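Local coordinates for predicted acetyltransferase (Clostridium acetobutylicum, PDB 3MGD), which binds acetyl-CoA and, as a member of the GNAT family of N-acetyltransferases, probably transfers the acetyl group to an amine substrate, at the interface of chains A and B. Residues are numbered along the deposited sequence; one frame, centred on the assembly and turned at random. Chains: chain A/B, Predicted acetyltransferase.

Contact 1: the interface of chains A and B. Residues chain A 130, 134, 138-141; chain B 142, 144-146.
A:Gln139 and B:Glu146 pair as antiparallel strand neighbours: A:Gln139 N gives a hydrogen bond to B:Glu146 O at 2.9 Å, and B:Glu146 N returns one to A:Gln139 O. One step along, A:Asp140 bridges with B:Leu145. The leucine side chain reaches into chain A, its CD2 methyl 3.7 Å from A:Asp140 CA, its CB against A:Phe138 CB, and the A:Lys134 chain crossing it at about a right angle. A:Thr141 OG1 lies 3.3 Å from B:Glu146 CG, these side chains also crossing at about a right angle. In the loop ahead of strand 144-148 of chain B, the guanidinium of A:Arg130 meets B:Asp142 O edge-on, and NH1 donates a hydrogen bond of 2.7 Å to B:Asp142 O. The oxygen is in the guanidinium plane, although the donor stands 39° above the carbonyl plane. CG of A:Arg130 is anti to the backbone N (chi1 -166°) and the chain runs extended to NE, which carries the head from its helix across to chain B. Behind this first shell, A:Asp140 OD1 takes salt bridges from A:Arg130 NH2 at 3.1 Å and A:Lys134 NZ at 2.9 Å, probably helping to hold both side chains in place. A water joins A:Thr141 N to B:Trp144 O. Helix 129-136 of chain A leads here into strand 139-140, beside which strand 144-148 of chain B is laid.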
ATOM      1  N   ARG A 130      12.526  -1.905  13.180  1.00 21.21           N
ATOM      2  CA  ARG A 130      11.955  -0.627  13.625  1.00 19.38           C
ATOM      3  C   ARG A 130      12.976   0.461  14.019  1.00 14.09           C
ATOM      4  O   ARG A 130      12.918   1.573  13.494  1.00 18.91           O
ATOM      5  CB  ARG A 130      10.930  -0.851  14.740  1.00 22.84           C
ATOM      6  CG  ARG A 130      10.064   0.372  15.014  1.00 26.67           C
ATOM      7  CD  ARG A 130       9.098   0.151  16.178  1.00 30.20           C
ATOM      8  NE  ARG A 130       8.242   1.318  16.397  1.00 30.17           N
ATOM      9  CZ  ARG A 130       7.099   1.547  15.753  1.00 32.50           C
ATOM     10  NH1 ARG A 130       6.652   0.692  14.841  1.00 29.12           N
ATOM     11  NH2 ARG A 130       6.394   2.634  16.022  1.00 33.26           N
ATOM     12  N   LYS A 134      13.583   3.943  12.232  1.00 22.74           N
ATOM     13  CA  LYS A 134      13.441   5.143  13.061  1.00 25.20           C
ATOM     14  C   LYS A 134      14.711   5.978  12.982  1.00 26.23           C
ATOM     15  O   LYS A 134      14.656   7.198  12.783  1.00 29.26           O
ATOM     16  CB  LYS A 134      13.132   4.784  14.525  1.00 24.45           C
ATOM     17  CG  LYS A 134      11.690   4.341  14.790  1.00 29.02           C
ATOM     18  CD  LYS A 134      10.684   5.373  14.283  1.00 37.86           C
ATOM     19  CE  LYS A 134       9.249   4.950  14.582  1.00 44.87           C
ATOM     20  NZ  LYS A 134       8.918   5.019  16.035  1.00 46.87           N
ATOM     21  N   PHE A 138      12.256   7.323   9.183  1.00 22.60           N
ATOM     22  CA  PHE A 138      10.867   6.941   8.972  1.00 23.80           C
ATOM     23  C   PHE A 138      10.024   7.421  10.155  1.00 27.60           C
ATOM     24  O   PHE A 138      10.485   7.417  11.299  1.00 29.00           O
ATOM     25  CB  PHE A 138      10.729   5.433   8.759  1.00 19.95           C
ATOM     26  CG  PHE A 138      11.155   4.977   7.395  1.00 22.27           C
ATOM     27  CD1 PHE A 138      12.498   4.787   7.100  1.00 20.05           C
ATOM     28  CD2 PHE A 138      10.210   4.712   6.417  1.00 18.59           C
ATOM     29  CE1 PHE A 138      12.887   4.352   5.850  1.00 21.58           C
ATOM     30  CE2 PHE A 138      10.593   4.283   5.164  1.00 23.59           C
ATOM     31  CZ  PHE A 138      11.935   4.106   4.872  1.00 19.43           C
ATOM     32  N   GLN A 139       8.793   7.842   9.871  1.00 28.19           N
ATOM     33  CA  GLN A 139       7.919   8.409  10.890  1.00 28.26           C
ATOM     34  C   GLN A 139       6.701   7.546  11.207  1.00 31.98           C
ATOM     35  O   GLN A 139       6.078   6.993  10.298  1.00 26.52           O
ATOM     36  CB  GLN A 139       7.428   9.781  10.421  1.00 26.60           C
ATOM     37  CG  GLN A 139       8.545  10.718  10.038  1.00 33.77           C
ATOM     38  CD  GLN A 139       9.270  11.237  11.252  1.00 36.77           C
ATOM     39  OE1 GLN A 139       8.649  11.782  12.160  1.00 37.09           O
ATOM     40  NE2 GLN A 139      10.591  11.065  11.285  1.00 34.55           N
ATOM     41  N   ASP A 140       6.379   7.451  12.501  1.00 37.08           N
ATOM     42  CA  ASP A 140       5.111   6.904  12.996  1.00 40.71           C
ATOM     43  C   ASP A 140       3.935   7.374  12.153  1.00 35.47           C
ATOM     44  O   ASP A 140       3.895   8.533  11.726  1.00 40.91           O
ATOM     45  CB  ASP A 140       4.853   7.379  14.431  1.00 52.08           C
ATOM     46  CG  ASP A 140       5.735   6.691  15.456  1.00 57.62           C
ATOM     47  OD1 ASP A 140       6.263   5.597  15.165  1.00 60.78           O
ATOM     48  OD2 ASP A 140       5.884   7.248  16.566  1.00 55.62           O
ATOM     49  N   THR A 141       2.964   6.484  11.945  1.00 37.52           N
ATOM     50  CA  THR A 141       1.773   6.797  11.149  1.00 45.14           C
ATOM     51  C   THR A 141       0.489   6.260  11.786  1.00 47.11           C
ATOM     52  O   THR A 141      -0.025   5.216  11.372  1.00 51.48           O
ATOM     53  CB  THR A 141       1.858   6.205   9.722  1.00 42.49           C
ATOM     54  OG1 THR A 141       3.109   6.546   9.115  1.00 36.12           O
ATOM     55  CG2 THR A 141       0.713   6.736   8.857  1.00 43.01           C
TER
ATOM     56  N   ASP B 142       0.607   0.162  14.544  1.00 35.82           N
ATOM     57  CA  ASP B 142       1.845   0.855  14.894  1.00 40.04           C
ATOM     58  C   ASP B 142       3.034   0.487  13.993  1.00 36.23           C
ATOM     59  O   ASP B 142       4.081   1.135  14.045  1.00 34.12           O
ATOM     60  CB  ASP B 142       2.205   0.599  16.364  1.00 44.14           C
ATOM     61  CG  ASP B 142       1.225   1.251  17.329  1.00 54.45           C
ATOM     62  OD1 ASP B 142       0.447   2.130  16.895  1.00 54.87           O
ATOM     63  OD2 ASP B 142       1.237   0.893  18.528  1.00 59.32           O
ATOM     64  N   TRP B 144       3.233   0.560  10.570  1.00 25.58           N
ATOM     65  CA  TRP B 144       3.394   1.314   9.315  1.00 24.93           C
ATOM     66  C   TRP B 144       4.173   2.594   9.529  1.00 25.95           C
ATOM     67  O   TRP B 144       3.764   3.428  10.333  1.00 27.13           O
ATOM     68  CB  TRP B 144       2.046   1.715   8.731  1.00 30.91           C
ATOM     69  CG  TRP B 144       1.442   0.714   7.843  1.00 31.80           C
ATOM     70  CD1 TRP B 144       0.540  -0.236   8.192  1.00 34.74           C
ATOM     71  CD2 TRP B 144       1.680   0.552   6.439  1.00 26.89           C
ATOM     72  NE1 TRP B 144       0.195  -0.984   7.095  1.00 36.24           N
ATOM     73  CE2 TRP B 144       0.886  -0.522   6.005  1.00 27.61           C
ATOM     74  CE3 TRP B 144       2.487   1.208   5.507  1.00 35.74           C
ATOM     75  CZ2 TRP B 144       0.870  -0.952   4.682  1.00 33.06           C
ATOM     76  CZ3 TRP B 144       2.466   0.781   4.195  1.00 35.43           C
ATOM     77  CH2 TRP B 144       1.671  -0.288   3.797  1.00 29.08           C
ATOM     78  N   LEU B 145       5.259   2.770   8.779  1.00 19.76           N
ATOM     79  CA  LEU B 145       6.092   3.966   8.907  1.00 22.53           C
ATOM     80  C   LEU B 145       6.316   4.573   7.534  1.00 20.85           C
ATOM     81  O   LEU B 145       6.325   3.859   6.534  1.00 18.02           O
ATOM     82  CB  LEU B 145       7.443   3.620   9.553  1.00 20.77           C
ATOM     83  CG  LEU B 145       7.411   2.874  10.890  1.00 24.81           C
ATOM     84  CD1 LEU B 145       8.827   2.503  11.359  1.00 25.21           C
ATOM     85  CD2 LEU B 145       6.686   3.672  11.963  1.00 28.51           C
ATOM     86  N   GLU B 146       6.510   5.886   7.480  1.00 18.68           N
ATOM     87  CA  GLU B 146       6.668   6.550   6.199  1.00 20.14           C
ATOM     88  C   GLU B 146       7.838   7.529   6.168  1.00 21.25           C
ATOM     89  O   GLU B 146       8.087   8.246   7.132  1.00 22.94           O
ATOM     90  CB  GLU B 146       5.370   7.265   5.816  1.00 26.34           C
ATOM     91  CG  GLU B 146       4.130   6.403   6.021  1.00 34.83           C
ATOM     92  CD  GLU B 146       2.889   6.996   5.379  1.00 44.01           C
ATOM     93  OE1 GLU B 146       2.832   8.238   5.224  1.00 55.50           O
ATOM     94  OE2 GLU B 146       1.974   6.216   5.026  1.00 33.63           O
TER
HETATM   95  O   HOH W   1       2.798   4.027  13.048  1.00 38.42           O

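Contact 2: the interface of chains A and B. Residues chain A 19, 23, 34, 38, 41, 86, 88-89; chain B 74-76.
Helices 12-25 and 35-47 of chain A, with side chains of strand 83-92, chiefly A:Thr88 and A:Tyr86, receive the loop of chain B that carries B:Pro74, B:Pro75 and B:Thr76. In this GNAT-family fold the loop follows strand 61-72. B:Pro74 is sandwiched between A:Tyr41 and A:Arg19, while the B:Pro75 ring packs on A:Leu38 and on A:Tyr41, with CD 3.5 Å from A:Tyr41 CB. B:Pro74 CA sits over the middle of the A:Tyr41 ring, 3.7 Å from the centroid, as a CH-pi contact. On its other side, B:Pro74 CB rests on one face of the A:Arg19 guanidinium, 3.6 Å from CZ, toward the rim; A:Leu23 CD1 lies against the opposite face. From this guanidinium NE and NH2 each donate a hydrogen bond to the carbonyl oxygen B:Pro75 O, both at 3.0 Å, a side-on grip with the oxygen in the guanidinium plane. NE comes nearly along the C=O axis. NH2 stands 47° above the carbonyl plane. A:Arg19 CG is anti to the backbone N (chi1 178°), and the extended chain brings the head out to the loop. From the second shell, A:Asn89 OD1 accepts from A:Arg19 NH1 at 2.8 Å, although this bond is bent and leaves the guanidinium plane. A:Ile34 CD1 touches the B:Thr76 backbone.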
ATOM      1  N   ARG A  19      13.223 -14.868   1.637  1.00 17.39           N
ATOM      2  CA  ARG A  19      12.011 -14.271   2.213  1.00 15.31           C
ATOM      3  C   ARG A  19      11.396 -15.171   3.284  1.00 18.99           C
ATOM      4  O   ARG A  19      10.997 -14.694   4.336  1.00 17.71           O
ATOM      5  CB  ARG A  19      10.962 -13.882   1.154  1.00 17.83           C
ATOM      6  CG  ARG A  19       9.673 -13.307   1.782  1.00 16.78           C
ATOM      7  CD  ARG A  19       8.812 -12.438   0.832  1.00 17.85           C
ATOM      8  NE  ARG A  19       7.552 -12.103   1.499  1.00 14.11           N
ATOM      9  CZ  ARG A  19       7.414 -11.146   2.417  1.00 14.81           C
ATOM     10  NH1 ARG A  19       8.454 -10.400   2.789  1.00 15.84           N
ATOM     11  NH2 ARG A  19       6.237 -10.955   2.993  1.00 16.60           N
ATOM     12  N   LEU A  23      10.952 -14.138   7.281  1.00 16.41           N
ATOM     13  CA  LEU A  23       9.679 -14.123   7.984  1.00 13.55           C
ATOM     14  C   LEU A  23       9.741 -15.020   9.211  1.00 14.64           C
ATOM     15  O   LEU A  23       9.196 -14.700  10.260  1.00 16.17           O
ATOM     16  CB  LEU A  23       8.567 -14.598   7.056  1.00 14.22           C
ATOM     17  CG  LEU A  23       8.264 -13.712   5.843  1.00 22.43           C
ATOM     18  CD1 LEU A  23       7.274 -14.412   4.942  1.00 20.85           C
ATOM     19  CD2 LEU A  23       7.732 -12.320   6.268  1.00 23.74           C
ATOM     20  N   ILE A  34       3.701 -21.463   0.927  1.00 19.03           N
ATOM     21  CA  ILE A  34       3.449 -20.335   0.021  1.00 16.33           C
ATOM     22  C   ILE A  34       4.489 -20.231  -1.098  1.00 20.94           C
ATOM     23  O   ILE A  34       4.662 -19.179  -1.703  1.00 17.04           O
ATOM     24  CB  ILE A  34       3.341 -18.993   0.767  1.00 16.20           C
ATOM     25  CG1 ILE A  34       4.643 -18.679   1.507  1.00 18.75           C
ATOM     26  CG2 ILE A  34       2.125 -19.000   1.716  1.00 16.74           C
ATOM     27  CD1 ILE A  34       4.642 -17.313   2.149  1.00 25.03           C
ATOM     28  N   LEU A  38       4.818 -16.975  -3.649  1.00 16.76           N
ATOM     29  CA  LEU A  38       6.052 -16.186  -3.593  1.00 14.60           C
ATOM     30  C   LEU A  38       6.729 -16.173  -4.972  1.00 15.25           C
ATOM     31  O   LEU A  38       7.117 -15.119  -5.482  1.00 16.65           O
ATOM     32  CB  LEU A  38       7.018 -16.743  -2.528  1.00 16.88           C
ATOM     33  CG  LEU A  38       6.724 -16.450  -1.053  1.00 21.76           C
ATOM     34  CD1 LEU A  38       7.630 -17.272  -0.107  1.00 17.86           C
ATOM     35  CD2 LEU A  38       6.827 -14.951  -0.760  1.00 21.51           C
ATOM     36  N   TYR A  41       4.829 -14.049  -7.364  1.00 22.01           N
ATOM     37  CA  TYR A  41       5.005 -12.631  -7.017  1.00 20.38           C
ATOM     38  C   TYR A  41       6.320 -12.063  -7.566  1.00 21.29           C
ATOM     39  O   TYR A  41       6.337 -10.980  -8.166  1.00 20.04           O
ATOM     40  CB  TYR A  41       4.951 -12.414  -5.506  1.00 20.61           C
ATOM     41  CG  TYR A  41       5.230 -10.980  -5.106  1.00 21.00           C
ATOM     42  CD1 TYR A  41       4.237 -10.011  -5.190  1.00 12.74           C
ATOM     43  CD2 TYR A  41       6.489 -10.594  -4.666  1.00 21.96           C
ATOM     44  CE1 TYR A  41       4.488  -8.694  -4.847  1.00 14.96           C
ATOM     45  CE2 TYR A  41       6.756  -9.279  -4.315  1.00 21.50           C
ATOM     46  CZ  TYR A  41       5.749  -8.337  -4.405  1.00 16.91           C
ATOM     47  OH  TYR A  41       6.014  -7.030  -4.065  1.00 18.20           O
ATOM     48  N   TYR A  86       7.400   1.036  -1.657  1.00 13.20           N
ATOM     49  CA  TYR A  86       7.076   0.221  -0.493  1.00 15.95           C
ATOM     50  C   TYR A  86       8.287  -0.662  -0.214  1.00 16.97           C
ATOM     51  O   TYR A  86       8.638  -1.521  -1.022  1.00 19.83           O
ATOM     52  CB  TYR A  86       5.847  -0.653  -0.783  1.00 16.84           C
ATOM     53  CG  TYR A  86       5.508  -1.622   0.332  1.00 20.76           C
ATOM     54  CD1 TYR A  86       4.888  -1.185   1.495  1.00 21.84           C
ATOM     55  CD2 TYR A  86       5.809  -2.975   0.217  1.00 20.94           C
ATOM     56  CE1 TYR A  86       4.579  -2.074   2.524  1.00 22.87           C
ATOM     57  CE2 TYR A  86       5.507  -3.872   1.236  1.00 20.17           C
ATOM     58  CZ  TYR A  86       4.890  -3.416   2.378  1.00 20.46           C
ATOM     59  OH  TYR A  86       4.596  -4.308   3.384  1.00 22.52           O
ATOM     60  N   THR A  88      10.567  -3.542   1.559  1.00 17.56           N
ATOM     61  CA  THR A  88      10.204  -4.884   1.988  1.00 16.09           C
ATOM     62  C   THR A  88      11.378  -5.830   1.780  1.00 16.15           C
ATOM     63  O   THR A  88      12.411  -5.428   1.243  1.00 17.49           O
ATOM     64  CB  THR A  88       8.952  -5.361   1.177  1.00 21.37           C
ATOM     65  OG1 THR A  88       8.402  -6.545   1.762  1.00 19.94           O
ATOM     66  CG2 THR A  88       9.293  -5.605  -0.305  1.00 22.71           C
ATOM     67  N   ASN A  89      11.212  -7.088   2.203  1.00 13.22           N
ATOM     68  CA  ASN A  89      12.199  -8.117   1.953  1.00 15.76           C
ATOM     69  C   ASN A  89      13.580  -7.731   2.443  1.00 16.31           C
ATOM     70  O   ASN A  89      14.572  -8.030   1.792  1.00 16.71           O
ATOM     71  CB  ASN A  89      12.261  -8.473   0.463  1.00 14.97           C
ATOM     72  CG  ASN A  89      10.981  -9.103  -0.036  1.00 17.22           C
ATOM     73  OD1 ASN A  89      10.084  -9.402   0.744  1.00 21.92           O
ATOM     74  ND2 ASN A  89      10.879  -9.282  -1.351  1.00 16.41           N
TER
ATOM     75  N   PRO B  74       4.090  -8.433  -1.080  1.00 16.09           N
ATOM     76  CA  PRO B  74       4.635  -9.794  -1.109  1.00 16.53           C
ATOM     77  C   PRO B  74       3.817 -10.780  -0.263  1.00 16.10           C
ATOM     78  O   PRO B  74       3.418 -10.449   0.857  1.00 18.45           O
ATOM     79  CB  PRO B  74       6.035  -9.627  -0.490  1.00 23.72           C
ATOM     80  CG  PRO B  74       6.364  -8.200  -0.652  1.00 20.07           C
ATOM     81  CD  PRO B  74       5.054  -7.458  -0.548  1.00 13.96           C
ATOM     82  N   PRO B  75       3.596 -12.001  -0.778  1.00 19.15           N
ATOM     83  CA  PRO B  75       2.888 -13.008   0.016  1.00 17.27           C
ATOM     84  C   PRO B  75       3.512 -13.236   1.387  1.00 16.07           C
ATOM     85  O   PRO B  75       4.714 -13.109   1.560  1.00 17.85           O
ATOM     86  CB  PRO B  75       3.028 -14.281  -0.833  1.00 16.66           C
ATOM     87  CG  PRO B  75       3.063 -13.755  -2.239  1.00 15.12           C
ATOM     88  CD  PRO B  75       3.874 -12.477  -2.145  1.00 17.97           C
ATOM     89  N   THR B  76       2.668 -13.549   2.363  1.00 19.18           N
ATOM     90  CA  THR B  76       3.147 -13.986   3.664  1.00 24.21           C
ATOM     91  C   THR B  76       2.243 -15.108   4.171  1.00 17.64           C
ATOM     92  O   THR B  76       1.200 -15.408   3.569  1.00 14.93           O
ATOM     93  CB  THR B  76       3.201 -12.802   4.654  1.00 27.33           C
ATOM     94  OG1 THR B  76       3.617 -13.272   5.941  1.00 28.19           O
ATOM     95  CG2 THR B  76       1.840 -12.136   4.749  1.00 22.04           C
TER

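Contact 3: the interface of chains A and B. Residues chain A 86, 124, 144-146; chain B 84, 122, 141, 144.
Strand 144-148 of each chain reaches across to its partner here, lying antiparallel to strand 120-124 of the other: A:Val124 bridges with B:Trp144, and A:Glu146 with B:Cys122. Where the two copies meet, the indoles of A:Trp144 and B:Trp144 stack face to face, planes 5° apart and six-membered rings 3.9 Å between centroids. In each, CG is anti to the carbonyl carbon (chi1 -88°), which turns the indole toward its twin. The face of B:Trp144 turned away from its twin is covered by A:Val124, whose CG2 methyl lies 3.6 Å from CE2, so that this indole is packed on both faces. A:Tyr86 brings CE1 to the six-membered ring, 3.6 Å from B:Trp144 CH2, the two side chains at about a right angle. At the rim, B:Trp144 NE1 gives a nearly straight hydrogen bond, 2.8 Å, to A:Glu146 OE2; the oxygen lies in the indole plane, while NE1 comes to its anti side, 27° out of the carboxylate plane. The same oxygen forms a longer salt bridge with B:Lys84 NZ, at 3.5 Å, which may steady the carboxylate charge. B:Cys122 SG touches A:Trp144 CZ3 at 3.6 Å. The stacked pair lies at the two-fold, where the C-terminal strands are exchanged between the sheets.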
ATOM      1  N   TYR A  86       7.400   1.036  -1.657  1.00 13.20           N
ATOM      2  CA  TYR A  86       7.076   0.221  -0.493  1.00 15.95           C
ATOM      3  C   TYR A  86       8.287  -0.662  -0.214  1.00 16.97           C
ATOM      4  O   TYR A  86       8.638  -1.521  -1.022  1.00 19.83           O
ATOM      5  CB  TYR A  86       5.847  -0.653  -0.783  1.00 16.84           C
ATOM      6  CG  TYR A  86       5.508  -1.622   0.332  1.00 20.76           C
ATOM      7  CD1 TYR A  86       4.888  -1.185   1.495  1.00 21.84           C
ATOM      8  CD2 TYR A  86       5.809  -2.975   0.217  1.00 20.94           C
ATOM      9  CE1 TYR A  86       4.579  -2.074   2.524  1.00 22.87           C
ATOM     10  CE2 TYR A  86       5.507  -3.872   1.236  1.00 20.17           C
ATOM     11  CZ  TYR A  86       4.890  -3.416   2.378  1.00 20.46           C
ATOM     12  OH  TYR A  86       4.596  -4.308   3.384  1.00 22.52           O
ATOM     13  N   VAL A 124       6.272  -1.630   6.489  1.00 18.22           N
ATOM     14  CA  VAL A 124       5.788  -2.175   7.746  1.00 21.61           C
ATOM     15  C   VAL A 124       6.984  -2.658   8.567  1.00 19.12           C
ATOM     16  O   VAL A 124       7.735  -3.540   8.146  1.00 19.00           O
ATOM     17  CB  VAL A 124       4.815  -3.349   7.521  1.00 26.28           C
ATOM     18  CG1 VAL A 124       4.426  -3.978   8.853  1.00 27.67           C
ATOM     19  CG2 VAL A 124       3.565  -2.881   6.736  1.00 22.72           C
ATOM     20  N   TRP A 144      -2.810   4.714   9.612  1.00 25.58           N
ATOM     21  CA  TRP A 144      -3.012   3.444   8.893  1.00 24.93           C
ATOM     22  C   TRP A 144      -3.769   2.441   9.736  1.00 25.95           C
ATOM     23  O   TRP A 144      -3.320   2.101  10.828  1.00 27.13           O
ATOM     24  CB  TRP A 144      -1.684   2.795   8.527  1.00 30.91           C
ATOM     25  CG  TRP A 144      -1.126   3.227   7.241  1.00 31.80           C
ATOM     26  CD1 TRP A 144      -0.221   4.218   7.045  1.00 34.74           C
ATOM     27  CD2 TRP A 144      -1.420   2.684   5.947  1.00 26.89           C
ATOM     28  NE1 TRP A 144       0.073   4.330   5.709  1.00 36.24           N
ATOM     29  CE2 TRP A 144      -0.655   3.401   5.012  1.00 27.61           C
ATOM     30  CE3 TRP A 144      -2.257   1.665   5.487  1.00 35.74           C
ATOM     31  CZ2 TRP A 144      -0.695   3.129   3.648  1.00 33.06           C
ATOM     32  CZ3 TRP A 144      -2.292   1.395   4.134  1.00 35.43           C
ATOM     33  CH2 TRP A 144      -1.524   2.125   3.233  1.00 29.08           C
ATOM     34  N   LEU A 145      -4.882   1.931   9.211  1.00 19.76           N
ATOM     35  CA  LEU A 145      -5.696   0.959   9.940  1.00 22.53           C
ATOM     36  C   LEU A 145      -5.968  -0.240   9.049  1.00 20.85           C
ATOM     37  O   LEU A 145      -6.024  -0.106   7.829  1.00 18.02           O
ATOM     38  CB  LEU A 145      -7.025   1.591  10.387  1.00 20.77           C
ATOM     39  CG  LEU A 145      -6.948   2.894  11.186  1.00 24.81           C
ATOM     40  CD1 LEU A 145      -8.348   3.462  11.469  1.00 25.21           C
ATOM     41  CD2 LEU A 145      -6.174   2.716  12.483  1.00 28.51           C
ATOM     42  N   GLU A 146      -6.151  -1.409   9.651  1.00 18.68           N
ATOM     43  CA  GLU A 146      -6.352  -2.614   8.866  1.00 20.14           C
ATOM     44  C   GLU A 146      -7.512  -3.470   9.364  1.00 21.25           C
ATOM     45  O   GLU A 146      -7.716  -3.622  10.564  1.00 22.94           O
ATOM     46  CB  GLU A 146      -5.063  -3.438   8.831  1.00 26.34           C
ATOM     47  CG  GLU A 146      -3.824  -2.598   8.540  1.00 34.83           C
ATOM     48  CD  GLU A 146      -2.604  -3.442   8.221  1.00 44.01           C
ATOM     49  OE1 GLU A 146      -2.540  -4.602   8.692  1.00 55.50           O
ATOM     50  OE2 GLU A 146      -1.711  -2.944   7.497  1.00 33.63           O
TER
ATOM     51  N   LYS B  84      -4.145  -6.951  -1.072  1.00 16.44           N
ATOM     52  CA  LYS B  84      -4.960  -6.252  -0.094  1.00 18.27           C
ATOM     53  C   LYS B  84      -5.913  -5.320  -0.810  1.00 16.96           C
ATOM     54  O   LYS B  84      -5.636  -4.875  -1.921  1.00 20.69           O
ATOM     55  CB  LYS B  84      -4.083  -5.431   0.863  1.00 18.47           C
ATOM     56  CG  LYS B  84      -3.328  -6.280   1.913  1.00 22.93           C
ATOM     57  CD  LYS B  84      -2.577  -5.390   2.905  1.00 24.62           C
ATOM     58  CE  LYS B  84      -1.997  -6.190   4.067  1.00 37.67           C
ATOM     59  NZ  LYS B  84      -1.248  -5.305   5.002  1.00 43.37           N
ATOM     60  N   CYS B 122      -7.033  -2.358   4.086  1.00 16.02           N
ATOM     61  CA  CYS B 122      -6.328  -1.339   4.838  1.00 13.59           C
ATOM     62  C   CYS B 122      -6.763   0.008   4.325  1.00 17.93           C
ATOM     63  O   CYS B 122      -7.396   0.096   3.278  1.00 18.54           O
ATOM     64  CB  CYS B 122      -4.813  -1.528   4.704  1.00 17.94           C
ATOM     65  SG  CYS B 122      -4.194  -1.470   3.007  1.00 24.99           S
ATOM     66  N   THR B 141      -2.426   0.216  13.696  1.00 37.52           N
ATOM     67  CA  THR B 141      -1.264  -0.458  13.109  1.00 45.14           C
ATOM     68  C   THR B 141       0.038   0.308  13.351  1.00 47.11           C
ATOM     69  O   THR B 141       0.525   1.011  12.459  1.00 51.48           O
ATOM     70  CB  THR B 141      -1.411  -0.639  11.578  1.00 42.49           C
ATOM     71  OG1 THR B 141      -2.682  -1.221  11.266  1.00 36.12           O
ATOM     72  CG2 THR B 141      -0.296  -1.537  11.040  1.00 43.01           C
ATOM     73  N   TRP B 144       3.233   0.560  10.570  1.00 25.58           N
ATOM     74  CA  TRP B 144       3.394   1.314   9.315  1.00 24.93           C
ATOM     75  C   TRP B 144       4.173   2.594   9.529  1.00 25.95           C
ATOM     76  O   TRP B 144       3.764   3.428  10.333  1.00 27.13           O
ATOM     77  CB  TRP B 144       2.046   1.715   8.731  1.00 30.91           C
ATOM     78  CG  TRP B 144       1.442   0.714   7.843  1.00 31.80           C
ATOM     79  CD1 TRP B 144       0.540  -0.236   8.192  1.00 34.74           C
ATOM     80  CD2 TRP B 144       1.680   0.552   6.439  1.00 26.89           C
ATOM     81  NE1 TRP B 144       0.195  -0.984   7.095  1.00 36.24           N
ATOM     82  CE2 TRP B 144       0.886  -0.522   6.005  1.00 27.61           C
ATOM     83  CE3 TRP B 144       2.487   1.208   5.507  1.00 35.74           C
ATOM     84  CZ2 TRP B 144       0.870  -0.952   4.682  1.00 33.06           C
ATOM     85  CZ3 TRP B 144       2.466   0.781   4.195  1.00 35.43           C
ATOM     86  CH2 TRP B 144       1.671  -0.288   3.797  1.00 29.08           C
TER
HETATM   87  O   HOH W   2      -2.242   2.897  13.449  1.00 38.42           O

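The C-alpha centres of contacts 1 and 3 are about 11 Å apart, and the two contacts share B:Trp144; strand 144-148 of chain B runs between strands 139-140 (contact 1) and 120-124 (contact 3) of chain A. The C-alpha centre of contact 2 lies about 15 Å from that of contact 3 and about 19 Å from that of contact 1. A:Tyr86 on strand 83-92 touches both contacts 2 and 3, though lightly. Because the interface is two-fold symmetric, each patch recurs with the chains exchanged. Exchanged strands, the tryptophan stack and the proline loops suggest that the dimer may be the biological unit, though the structure alone does not show it.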